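Trans-2-enoyl-CoA reductase (Treponema denticola ATCC 35405, PDB 4GGO) reduces the carbon-carbon double bond of trans-2-enoyl-CoA thioesters, such as crotonyl-CoA, with NADH in bacterial fatty acid synthesis. Local coordinates at residues Lys167-Thr172 and Lys246-Lys251; Ile188-Ala193 and Val287-Pro292. All blocks are in the same frame, centred on the assembly; numbering follows the deposited sequence.

Interaction 1. Residues Lys167-Thr172 and Lys246-Lys251; sequences KPFGKT and KGTIGK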
loop_
_atom_site.group_PDB
_atom_site.type_symbol
_atom_site.label_atom_id
_atom_site.label_comp_id
_atom_site.label_asym_id
_atom_site.label_seq_id
_atom_site.Cartn_x
_atom_site.Cartn_y
_atom_site.Cartn_z
ATOM N N LYS A 167 -12.723 -14.113 -0.878
ATOM C CA LYS A 167 -14.048 -14.724 -0.903
ATOM C C LYS A 167 -14.698 -14.776 0.484
ATOM O O LYS A 167 -14.002 -14.758 1.498
ATOM C CB LYS A 167 -13.964 -16.126 -1.527
ATOM C CG LYS A 167 -13.612 -16.110 -3.014
ATOM C CD LYS A 167 -13.750 -17.470 -3.680
ATOM C CE LYS A 167 -12.706 -18.450 -3.199
ATOM N NZ LYS A 167 -12.608 -19.602 -4.141
ATOM N N PRO A 168 -16.040 -14.832 0.531
ATOM C CA PRO A 168 -16.748 -14.906 1.813
ATOM C C PRO A 168 -16.807 -16.333 2.350
ATOM O O PRO A 168 -16.264 -17.248 1.732
ATOM C CB PRO A 168 -18.156 -14.445 1.445
ATOM C CG PRO A 168 -18.327 -14.925 0.047
ATOM C CD PRO A 168 -16.978 -14.756 -0.605
ATOM N N PHE A 169 -17.460 -16.510 3.494
ATOM C CA PHE A 169 -17.710 -17.839 4.038
ATOM C C PHE A 169 -19.211 -18.098 4.120
ATOM O O PHE A 169 -19.993 -17.182 4.372
ATOM C CB PHE A 169 -17.083 -17.997 5.426
ATOM C CG PHE A 169 -15.580 -18.036 5.418
ATOM C CD1 PHE A 169 -14.901 -19.069 4.797
ATOM C CD2 PHE A 169 -14.847 -17.047 6.050
ATOM C CE1 PHE A 169 -13.518 -19.105 4.795
ATOM C CE2 PHE A 169 -13.466 -17.077 6.052
ATOM C CZ PHE A 169 -12.801 -18.107 5.425
ATOM N N GLY A 170 -19.607 -19.348 3.904
ATOM C CA GLY A 170 -21.003 -19.732 4.012
ATOM C C GLY A 170 -21.810 -19.477 2.753
ATOM O O GLY A 170 -22.130 -20.406 2.011
ATOM N N LYS A 171 -22.145 -18.214 2.512
ATOM C CA LYS A 171 -22.958 -17.846 1.357
ATOM C C LYS A 171 -22.170 -17.047 0.328
ATOM O O LYS A 171 -21.159 -16.421 0.650
ATOM C CB LYS A 171 -24.184 -17.043 1.795
ATOM C CG LYS A 171 -25.212 -17.838 2.578
ATOM C CD LYS A 171 -26.475 -17.019 2.803
ATOM C CE LYS A 171 -27.522 -17.811 3.567
ATOM N NZ LYS A 171 -27.907 -19.057 2.851
ATOM N N THR A 172 -22.645 -17.072 -0.913
ATOM C CA THR A 172 -22.043 -16.284 -1.979
ATOM C C THR A 172 -22.283 -14.793 -1.747
ATOM O O THR A 172 -23.399 -14.372 -1.442
ATOM C CB THR A 172 -22.586 -16.697 -3.366
ATOM O OG1 THR A 172 -22.215 -15.716 -4.343
ATOM C CG2 THR A 172 -24.102 -16.822 -3.336
ATOM N N LYS A 246 -15.682 -10.859 7.825
ATOM C CA LYS A 246 -15.981 -12.262 8.087
ATOM C C LYS A 246 -15.503 -13.200 6.978
ATOM O O LYS A 246 -15.738 -14.404 7.046
ATOM C CB LYS A 246 -17.489 -12.445 8.315
ATOM C CG LYS A 246 -18.089 -11.501 9.356
ATOM C CD LYS A 246 -19.564 -11.802 9.633
ATOM C CE LYS A 246 -19.763 -13.202 10.195
ATOM N NZ LYS A 246 -21.192 -13.509 10.516
ATOM N N GLY A 247 -14.835 -12.653 5.967
ATOM C CA GLY A 247 -14.355 -13.454 4.851
ATOM C C GLY A 247 -12.911 -13.891 5.008
ATOM O O GLY A 247 -12.332 -13.763 6.087
ATOM N N THR A 248 -12.332 -14.412 3.928
ATOM C CA THR A 248 -10.945 -14.865 3.930
ATOM C C THR A 248 -9.990 -13.718 4.245
ATOM O O THR A 248 -9.000 -13.899 4.953
ATOM C CB THR A 248 -10.556 -15.492 2.580
ATOM O OG1 THR A 248 -10.781 -14.544 1.529
ATOM C CG2 THR A 248 -11.388 -16.734 2.316
ATOM N N ILE A 249 -10.297 -12.537 3.717
ATOM C CA ILE A 249 -9.529 -11.337 4.024
ATOM C C ILE A 249 -9.648 -11.022 5.509
ATOM O O ILE A 249 -8.667 -10.667 6.164
ATOM C CB ILE A 249 -10.032 -10.125 3.217
ATOM C CG1 ILE A 249 -9.878 -10.379 1.717
ATOM C CG2 ILE A 249 -9.286 -8.860 3.622
ATOM C CD1 ILE A 249 -10.430 -9.264 0.854
ATOM N N GLY A 250 -10.863 -11.167 6.032
ATOM C CA GLY A 250 -11.142 -10.898 7.430
ATOM C C GLY A 250 -10.337 -11.760 8.380
ATOM O O GLY A 250 -9.908 -11.297 9.434
ATOM N N LYS A 251 -10.129 -13.018 8.008
ATOM C CA LYS A 251 -9.348 -13.929 8.835
ATOM C C LYS A 251 -7.865 -13.572 8.802
ATOM O O LYS A 251 -7.171 -13.678 9.813
ATOM C CB LYS A 251 -9.564 -15.381 8.400
ATOM C CG LYS A 251 -10.601 -16.124 9.231
ATOM C CD LYS A 251 -11.922 -15.371 9.277
ATOM C CE LYS A 251 -12.876 -15.979 10.292
ATOM N NZ LYS A 251 -14.166 -15.238 10.339
HETATM O O HOH W 1 -18.325 -14.030 4.931
#

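Interaction 2. Residues Ile188-Ala193 and Val287-Pro292; sequences ISAEPA and VIPVIP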
loop_
_atom_site.group_PDB
_atom_site.type_symbol
_atom_site.label_atom_id
_atom_site.label_comp_id
_atom_site.label_asym_id
_atom_site.label_seq_id
_atom_site.Cartn_x
_atom_site.Cartn_y
_atom_site.Cartn_z
ATOM N N ILE A 188 -21.758 -8.761 -9.907
ATOM C CA ILE A 188 -20.784 -9.840 -9.814
ATOM C C ILE A 188 -20.847 -10.516 -8.453
ATOM O O ILE A 188 -21.420 -9.976 -7.507
ATOM C CB ILE A 188 -19.354 -9.339 -10.069
ATOM C CG1 ILE A 188 -18.888 -8.435 -8.927
ATOM C CG2 ILE A 188 -19.282 -8.606 -11.396
ATOM C CD1 ILE A 188 -17.429 -8.043 -9.027
ATOM N N SER A 189 -20.252 -11.699 -8.359
ATOM C CA SER A 189 -20.338 -12.496 -7.145
ATOM C C SER A 189 -19.004 -13.121 -6.759
ATOM O O SER A 189 -18.130 -13.325 -7.602
ATOM C CB SER A 189 -21.385 -13.599 -7.315
ATOM O OG SER A 189 -22.652 -13.055 -7.648
ATOM N N ALA A 190 -18.860 -13.422 -5.474
ATOM C CA ALA A 190 -17.726 -14.185 -4.977
ATOM C C ALA A 190 -18.250 -15.401 -4.221
ATOM O O ALA A 190 -18.969 -15.265 -3.231
ATOM C CB ALA A 190 -16.854 -13.326 -4.075
ATOM N N GLU A 191 -17.899 -16.589 -4.704
ATOM C CA GLU A 191 -18.361 -17.834 -4.101
ATOM C C GLU A 191 -17.699 -18.047 -2.742
ATOM O O GLU A 191 -16.599 -17.558 -2.508
ATOM C CB GLU A 191 -18.052 -19.012 -5.030
ATOM C CG GLU A 191 -18.603 -18.864 -6.444
ATOM C CD GLU A 191 -20.081 -19.203 -6.550
ATOM O OE1 GLU A 191 -20.432 -20.054 -7.396
ATOM O OE2 GLU A 191 -20.892 -18.620 -5.801
ATOM N N PRO A 192 -18.374 -18.770 -1.835
ATOM C CA PRO A 192 -17.783 -19.048 -0.520
ATOM C C PRO A 192 -16.540 -19.931 -0.626
ATOM O O PRO A 192 -16.479 -20.811 -1.483
ATOM C CB PRO A 192 -18.906 -19.781 0.224
ATOM C CG PRO A 192 -19.782 -20.333 -0.851
ATOM C CD PRO A 192 -19.731 -19.330 -1.959
ATOM N N ALA A 193 -15.561 -19.690 0.240
ATOM C CA ALA A 193 -14.287 -20.396 0.174
ATOM C C ALA A 193 -14.251 -21.626 1.075
ATOM O O ALA A 193 -15.027 -21.739 2.025
ATOM C CB ALA A 193 -13.144 -19.454 0.523
ATOM N N VAL A 287 -12.099 -7.284 -9.343
ATOM C CA VAL A 287 -12.805 -8.555 -9.199
ATOM C C VAL A 287 -13.614 -8.646 -7.907
ATOM O O VAL A 287 -14.371 -9.595 -7.707
ATOM C CB VAL A 287 -11.841 -9.756 -9.280
ATOM C CG1 VAL A 287 -11.173 -9.808 -10.645
ATOM C CG2 VAL A 287 -10.803 -9.681 -8.172
ATOM N N ILE A 288 -13.457 -7.657 -7.034
ATOM C CA ILE A 288 -14.187 -7.641 -5.773
ATOM C C ILE A 288 -15.541 -6.961 -5.941
ATOM O O ILE A 288 -15.611 -5.829 -6.416
ATOM C CB ILE A 288 -13.405 -6.901 -4.677
ATOM C CG1 ILE A 288 -11.990 -7.462 -4.548
ATOM C CG2 ILE A 288 -14.133 -7.002 -3.351
ATOM C CD1 ILE A 288 -11.133 -6.718 -3.538
ATOM N N PRO A 289 -16.624 -7.653 -5.555
ATOM C CA PRO A 289 -17.966 -7.066 -5.627
ATOM C C PRO A 289 -18.080 -5.831 -4.740
ATOM O O PRO A 289 -17.469 -5.799 -3.673
ATOM C CB PRO A 289 -18.869 -8.185 -5.099
ATOM C CG PRO A 289 -18.083 -9.440 -5.309
ATOM C CD PRO A 289 -16.655 -9.051 -5.092
ATOM N N VAL A 290 -18.839 -4.837 -5.203
ATOM C CA VAL A 290 -19.098 -3.585 -4.478
ATOM C C VAL A 290 -17.928 -2.590 -4.486
ATOM O O VAL A 290 -18.132 -1.398 -4.722
ATOM C CB VAL A 290 -19.608 -3.819 -3.030
ATOM C CG1 VAL A 290 -19.914 -2.493 -2.346
ATOM C CG2 VAL A 290 -20.840 -4.714 -3.038
ATOM N N ILE A 291 -16.716 -3.084 -4.249
ATOM C CA ILE A 291 -15.532 -2.227 -4.082
ATOM C C ILE A 291 -15.320 -1.105 -5.119
ATOM O O ILE A 291 -15.116 0.046 -4.733
ATOM C CB ILE A 291 -14.235 -3.063 -3.890
ATOM C CG1 ILE A 291 -14.159 -3.592 -2.458
ATOM C CG2 ILE A 291 -12.998 -2.231 -4.196
ATOM C CD1 ILE A 291 -14.142 -2.504 -1.405
ATOM N N PRO A 292 -15.373 -1.423 -6.427
ATOM C CA PRO A 292 -15.149 -0.343 -7.398
ATOM C C PRO A 292 -16.233 0.731 -7.354
ATOM O O PRO A 292 -15.929 1.910 -7.536
ATOM C CB PRO A 292 -15.191 -1.072 -8.746
ATOM C CG PRO A 292 -14.853 -2.484 -8.420
ATOM C CD PRO A 292 -15.505 -2.728 -7.098
#

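Interaction 1. Residues Lys167-Thr172 and Lys246-Lys251
K246 meets F169 through its backbone: the carbonyl O lies in the plane of the phenyl ring, at its edge, 3.0 Å from F169 CD2, a short C-H to oxygen approach. The F169 ring is carried there by a CG that stands beside the backbone N, anti to the carbonyl carbon (chi1 -70°). A water adds a looser link, accepting from F169 N and donating weakly to K246 O. At G247, the N-cap residue of helix 248-266, CA packs 4.1 Å from P168 CA, and a CB here would clash with K167 O, so the lack of a side chain lets the loop come close. F169 CE2 also comes to 3.4 Å from G247 C, obliquely to the ring. T248 then grips K167 twice. Its N gives a nearly straight bond to K167 O (3.0 Å), approached almost along the C=O axis, while K167 N donates to T248 OG1 (3.1 Å, N-H...O 176°). OG1 also bonds V165 O, and chi1 of 57° puts it between the backbone N and the carbonyl carbon. The other branch, CG2, touches F169 CZ at 3.7 Å. Further along, K251 bends at chi2 and its CD brushes F169 CE2. K167 itself sends its amine away, to a salt bridge with E197 on helix 195-205, whose A198 also touches the ring. A first-turn N-H of helix 248-266, T248 N, is thus capped by a loop carbonyl in this Rossmann-type reductase, between the probable proton donor Y244 and NAD-binding K253.

Interaction 2. Residues Ile188-Ala193 and Val287-Pro292
I188 drives its CG1-CD1 branch against P289, and here the packing is closest: CD1 lies 3.6 Å from P289 CA, and CG1 is 3.8 Å from P289 CB. The two side chains cross at about a right angle, the isoleucine branch running over the CA, CB and CG of the proline. A chi1 of 69° sets CG1 between the backbone N and the carbonyl carbon, while CD1 extends onward to the V287-I288 backbone, 3.7 Å from V287 O. Strand 185-190 is one half of a two-stranded antiparallel sheet with 173-178, and the contact seats this β-hairpin on the loop that leads into helix 291-305. V290, the N-cap residue of that helix, shares a backbone hydrogen bond with K176 of the partner strand, whose F173 also touches P289. Beyond I188 the fit slackens. A190 CB is directed toward the 287-292 loop but stays 4.3 Å from P289 CG, and S189 adds little more than backbone, its carbonyl carbon 4.1 Å from the same CG. The S189 side chain turns away from the loop, on the exposed side of the strand, where OG hydrogen-bonds T174 OG1.

How the interactions relate
Interactions 1 and 2 sit with their centres 10 Å apart and meet through segments 167-172 and 188-193. The likely hydrogen bond from A193 N to P168 O, 2.9 Å, ties the two directly, and P168 CD rests 3.3 Å from A190 O. Because the segments alternate along the sequence, the two long connections interleave, the one closed by interaction 2 starting inside the one closed by interaction 1. Interaction 2 lies beside Y244, the inferred proton donor, the I288 side chain being about 4 Å from that of Y244. In interaction 1, G247 is about 7 Å from the Y244 side chain, though I249 touches Y244. The I288 side chain is also about 6 Å from that of NAD-binding T282.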